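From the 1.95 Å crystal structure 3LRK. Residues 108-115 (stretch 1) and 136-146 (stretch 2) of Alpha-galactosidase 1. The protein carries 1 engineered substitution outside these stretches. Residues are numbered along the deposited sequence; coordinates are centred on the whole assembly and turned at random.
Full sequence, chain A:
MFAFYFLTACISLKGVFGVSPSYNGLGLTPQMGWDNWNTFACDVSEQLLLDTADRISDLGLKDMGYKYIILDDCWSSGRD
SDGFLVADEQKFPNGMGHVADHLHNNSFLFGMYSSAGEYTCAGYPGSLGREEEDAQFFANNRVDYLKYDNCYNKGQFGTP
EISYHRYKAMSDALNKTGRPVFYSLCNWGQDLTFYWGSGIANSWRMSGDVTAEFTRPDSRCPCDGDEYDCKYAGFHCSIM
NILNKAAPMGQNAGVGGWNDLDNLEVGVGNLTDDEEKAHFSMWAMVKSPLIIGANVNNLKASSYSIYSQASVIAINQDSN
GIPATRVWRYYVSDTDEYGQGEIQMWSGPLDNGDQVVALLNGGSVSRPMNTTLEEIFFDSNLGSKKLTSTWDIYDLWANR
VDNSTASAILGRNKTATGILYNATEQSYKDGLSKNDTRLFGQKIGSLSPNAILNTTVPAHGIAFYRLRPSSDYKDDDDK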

# COMPACT_ATOMS: atom_id res chain seq x y z
N PHE A 108 0.70 45.30 -4.52
CA PHE A 108 1.01 43.87 -4.62
C PHE A 108 1.20 43.28 -3.22
O PHE A 108 1.43 44.00 -2.25
CB PHE A 108 2.30 43.65 -5.42
CG PHE A 108 2.10 43.67 -6.92
CD1 PHE A 108 2.63 44.72 -7.68
CD2 PHE A 108 1.42 42.65 -7.56
CE1 PHE A 108 2.46 44.75 -9.06
CE2 PHE A 108 1.25 42.66 -8.94
CZ PHE A 108 1.78 43.73 -9.70
N LEU A 109 1.14 41.95 -3.15
CA LEU A 109 1.53 41.22 -1.96
C LEU A 109 2.81 40.41 -2.28
O LEU A 109 3.01 40.02 -3.42
CB LEU A 109 0.39 40.32 -1.48
CG LEU A 109 -0.84 41.08 -0.94
CD1 LEU A 109 -1.96 40.10 -0.51
CD2 LEU A 109 -0.43 42.01 0.24
N PHE A 110 3.64 40.19 -1.27
CA PHE A 110 4.98 39.61 -1.46
C PHE A 110 5.04 38.19 -0.89
O PHE A 110 4.73 37.97 0.29
CB PHE A 110 6.02 40.51 -0.78
CG PHE A 110 7.46 40.05 -0.94
CD1 PHE A 110 7.90 39.42 -2.11
CD2 PHE A 110 8.38 40.28 0.07
CE1 PHE A 110 9.23 39.01 -2.26
CE2 PHE A 110 9.72 39.87 -0.07
CZ PHE A 110 10.14 39.24 -1.24
N GLY A 111 5.41 37.24 -1.74
CA GLY A 111 5.61 35.85 -1.33
C GLY A 111 7.08 35.47 -1.33
O GLY A 111 7.86 35.95 -2.17
N MET A 112 7.46 34.63 -0.38
CA MET A 112 8.82 34.09 -0.29
C MET A 112 8.78 32.56 -0.15
O MET A 112 7.70 31.97 -0.11
CB MET A 112 9.62 34.75 0.83
CG MET A 112 10.22 36.09 0.40
SD MET A 112 11.47 36.79 1.48
CE MET A 112 12.88 35.76 1.07
N TYR A 113 9.95 31.95 -0.10
CA TYR A 113 10.06 30.50 -0.20
C TYR A 113 11.05 29.92 0.82
O TYR A 113 12.11 30.49 1.09
CB TYR A 113 10.46 30.12 -1.64
CG TYR A 113 10.94 28.69 -1.83
CD1 TYR A 113 12.26 28.34 -1.55
CD2 TYR A 113 10.07 27.70 -2.31
CE1 TYR A 113 12.70 27.03 -1.71
CE2 TYR A 113 10.52 26.38 -2.48
CZ TYR A 113 11.83 26.06 -2.18
OH TYR A 113 12.30 24.76 -2.33
N SER A 114 10.68 28.78 1.39
CA SER A 114 11.63 27.93 2.09
C SER A 114 11.24 26.46 1.92
O SER A 114 10.36 26.13 1.12
CB SER A 114 11.73 28.32 3.57
OG SER A 114 12.93 27.79 4.11
N SER A 115 11.93 25.59 2.64
CA SER A 115 11.62 24.16 2.64
C SER A 115 11.57 23.66 4.06
O SER A 115 12.37 24.08 4.89
CB SER A 115 12.67 23.37 1.84
OG SER A 115 12.33 22.00 1.73
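Stretch 2 136-146: QFFANNRVDYL

Stretch 1 is an extended strand from Leu109 to Ser115. Stretch 2 opens with the end of a helix, residues 136-140, turns through a loop, and becomes a strand at Tyr145 and Leu146. Helix and strand run nearly antiparallel, with a crossing angle of 159° and axes 10.4 Å apart at closest approach, room for a layer of side chains between them. The loop then reverses the chain so that the new strand lies parallel to stretch 1, Met112 pairing with Leu146 at a CA-CA distance of 5.1 Å.

Asn141 is the first residue to leave helical geometry, and Arg142 takes a left-handed conformation (phi 62°, psi 36°). Val143 N still reaches back to Phe138 O at 3.1 Å, tying the turn to the helix. Asp144 then docks the loop at two points: its backbone N donates to Phe110 O at 2.7 Å, and its side-chain OD2 accepts from Phe110 N at 2.8 Å, nearly straight at 173°. One acidic residue thus satisfies both backbone polar groups of Phe110 just before the strand begins. One step on, Met112 N donates to Tyr145 O at 2.9 Å.

Met112 has the largest area covered by stretch 2, and its side chain fills the space between sheet and helix. Its SD lies 3.5 Å from Val143 CG2, its CB 3.9 Å from Phe138 CE1, and its CE 4.2 Å from Phe137 CE2, at the edge of that ring. Leu146, on the same face of the sheet as Met112, brings CD1 to 3.8 Å from Ser114 N, while Ser114 CB meets the edge of the Phe138 ring, 4.1 Å from CZ. At Gly111 the absent side chain matters: an ideal CB there would sit only 3.1 Å from Tyr145 CD1.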

# COMPACT_ATOMS: atom_id res chain seq x y z
N GLN A 136 10.16 34.45 11.76
CA GLN A 136 10.53 35.79 12.22
C GLN A 136 11.24 36.62 11.15
O GLN A 136 10.90 37.79 10.93
CB GLN A 136 11.38 35.74 13.50
CG GLN A 136 11.51 37.10 14.21
CD GLN A 136 10.15 37.68 14.62
OE1 GLN A 136 9.35 37.02 15.28
NE2 GLN A 136 9.89 38.91 14.21
N PHE A 137 12.23 36.01 10.49
CA PHE A 137 12.86 36.64 9.32
C PHE A 137 11.83 37.09 8.27
O PHE A 137 11.89 38.23 7.78
CB PHE A 137 13.91 35.71 8.67
CG PHE A 137 14.45 36.24 7.37
CD1 PHE A 137 15.61 37.02 7.34
CD2 PHE A 137 13.79 35.98 6.17
CE1 PHE A 137 16.08 37.53 6.15
CE2 PHE A 137 14.26 36.50 4.97
CZ PHE A 137 15.42 37.27 4.96
N PHE A 138 10.88 36.21 7.93
CA PHE A 138 9.89 36.56 6.91
C PHE A 138 8.99 37.74 7.36
O PHE A 138 8.73 38.65 6.58
CB PHE A 138 9.07 35.35 6.44
CG PHE A 138 9.90 34.27 5.78
CD1 PHE A 138 10.70 34.56 4.67
CD2 PHE A 138 9.88 32.97 6.28
CE1 PHE A 138 11.47 33.56 4.07
CE2 PHE A 138 10.66 31.97 5.69
CZ PHE A 138 11.45 32.26 4.58
N ALA A 139 8.56 37.71 8.62
CA ALA A 139 7.76 38.79 9.19
C ALA A 139 8.55 40.11 9.30
O ALA A 139 8.00 41.18 9.02
CB ALA A 139 7.21 38.39 10.52
N ASN A 140 9.82 40.02 9.70
CA ASN A 140 10.71 41.21 9.76
C ASN A 140 10.85 41.87 8.40
O ASN A 140 11.03 43.09 8.30
CB ASN A 140 12.10 40.84 10.29
CG ASN A 140 12.12 40.60 11.78
OD1 ASN A 140 11.10 40.72 12.48
ND2 ASN A 140 13.29 40.22 12.29
N ASN A 141 10.79 41.04 7.36
CA ASN A 141 10.91 41.49 5.98
C ASN A 141 9.58 41.72 5.26
O ASN A 141 9.54 41.87 4.04
CB ASN A 141 11.84 40.54 5.21
CG ASN A 141 13.26 40.66 5.69
OD1 ASN A 141 13.71 39.90 6.56
ND2 ASN A 141 13.97 41.67 5.19
N ARG A 142 8.50 41.73 6.05
CA ARG A 142 7.16 42.18 5.60
C ARG A 142 6.58 41.33 4.47
O ARG A 142 5.88 41.82 3.58
CB ARG A 142 7.19 43.69 5.28
CG ARG A 142 7.61 44.50 6.50
CD ARG A 142 7.75 45.98 6.23
NE ARG A 142 8.95 46.36 5.47
CZ ARG A 142 10.18 46.42 5.97
NH1 ARG A 142 10.43 46.09 7.23
NH2 ARG A 142 11.19 46.83 5.21
N VAL A 143 6.87 40.03 4.56
CA VAL A 143 6.38 39.01 3.64
C VAL A 143 4.91 38.68 3.94
O VAL A 143 4.50 38.69 5.09
CB VAL A 143 7.28 37.74 3.79
CG1 VAL A 143 6.70 36.53 3.06
CG2 VAL A 143 8.70 38.05 3.30
N ASP A 144 4.12 38.40 2.90
CA ASP A 144 2.67 38.15 3.04
C ASP A 144 2.23 36.73 2.73
O ASP A 144 1.05 36.39 2.90
CB ASP A 144 1.88 39.09 2.12
CG ASP A 144 2.30 40.53 2.27
OD1 ASP A 144 2.17 41.10 3.38
OD2 ASP A 144 2.80 41.09 1.27
N TYR A 145 3.18 35.90 2.28
CA TYR A 145 2.89 34.58 1.71
C TYR A 145 4.16 33.74 1.79
O TYR A 145 5.26 34.22 1.50
CB TYR A 145 2.46 34.78 0.26
CG TYR A 145 2.10 33.57 -0.60
CD1 TYR A 145 3.08 32.67 -1.06
CD2 TYR A 145 0.78 33.37 -1.02
CE1 TYR A 145 2.73 31.59 -1.90
CE2 TYR A 145 0.43 32.32 -1.84
CZ TYR A 145 1.40 31.43 -2.28
OH TYR A 145 1.03 30.37 -3.10
N LEU A 146 4.02 32.48 2.19
CA LEU A 146 5.17 31.55 2.20
C LEU A 146 4.84 30.28 1.45
O LEU A 146 3.88 29.58 1.80
CB LEU A 146 5.60 31.22 3.64
CG LEU A 146 6.80 30.27 3.82
CD1 LEU A 146 8.09 30.87 3.26
CD2 LEU A 146 6.98 29.87 5.29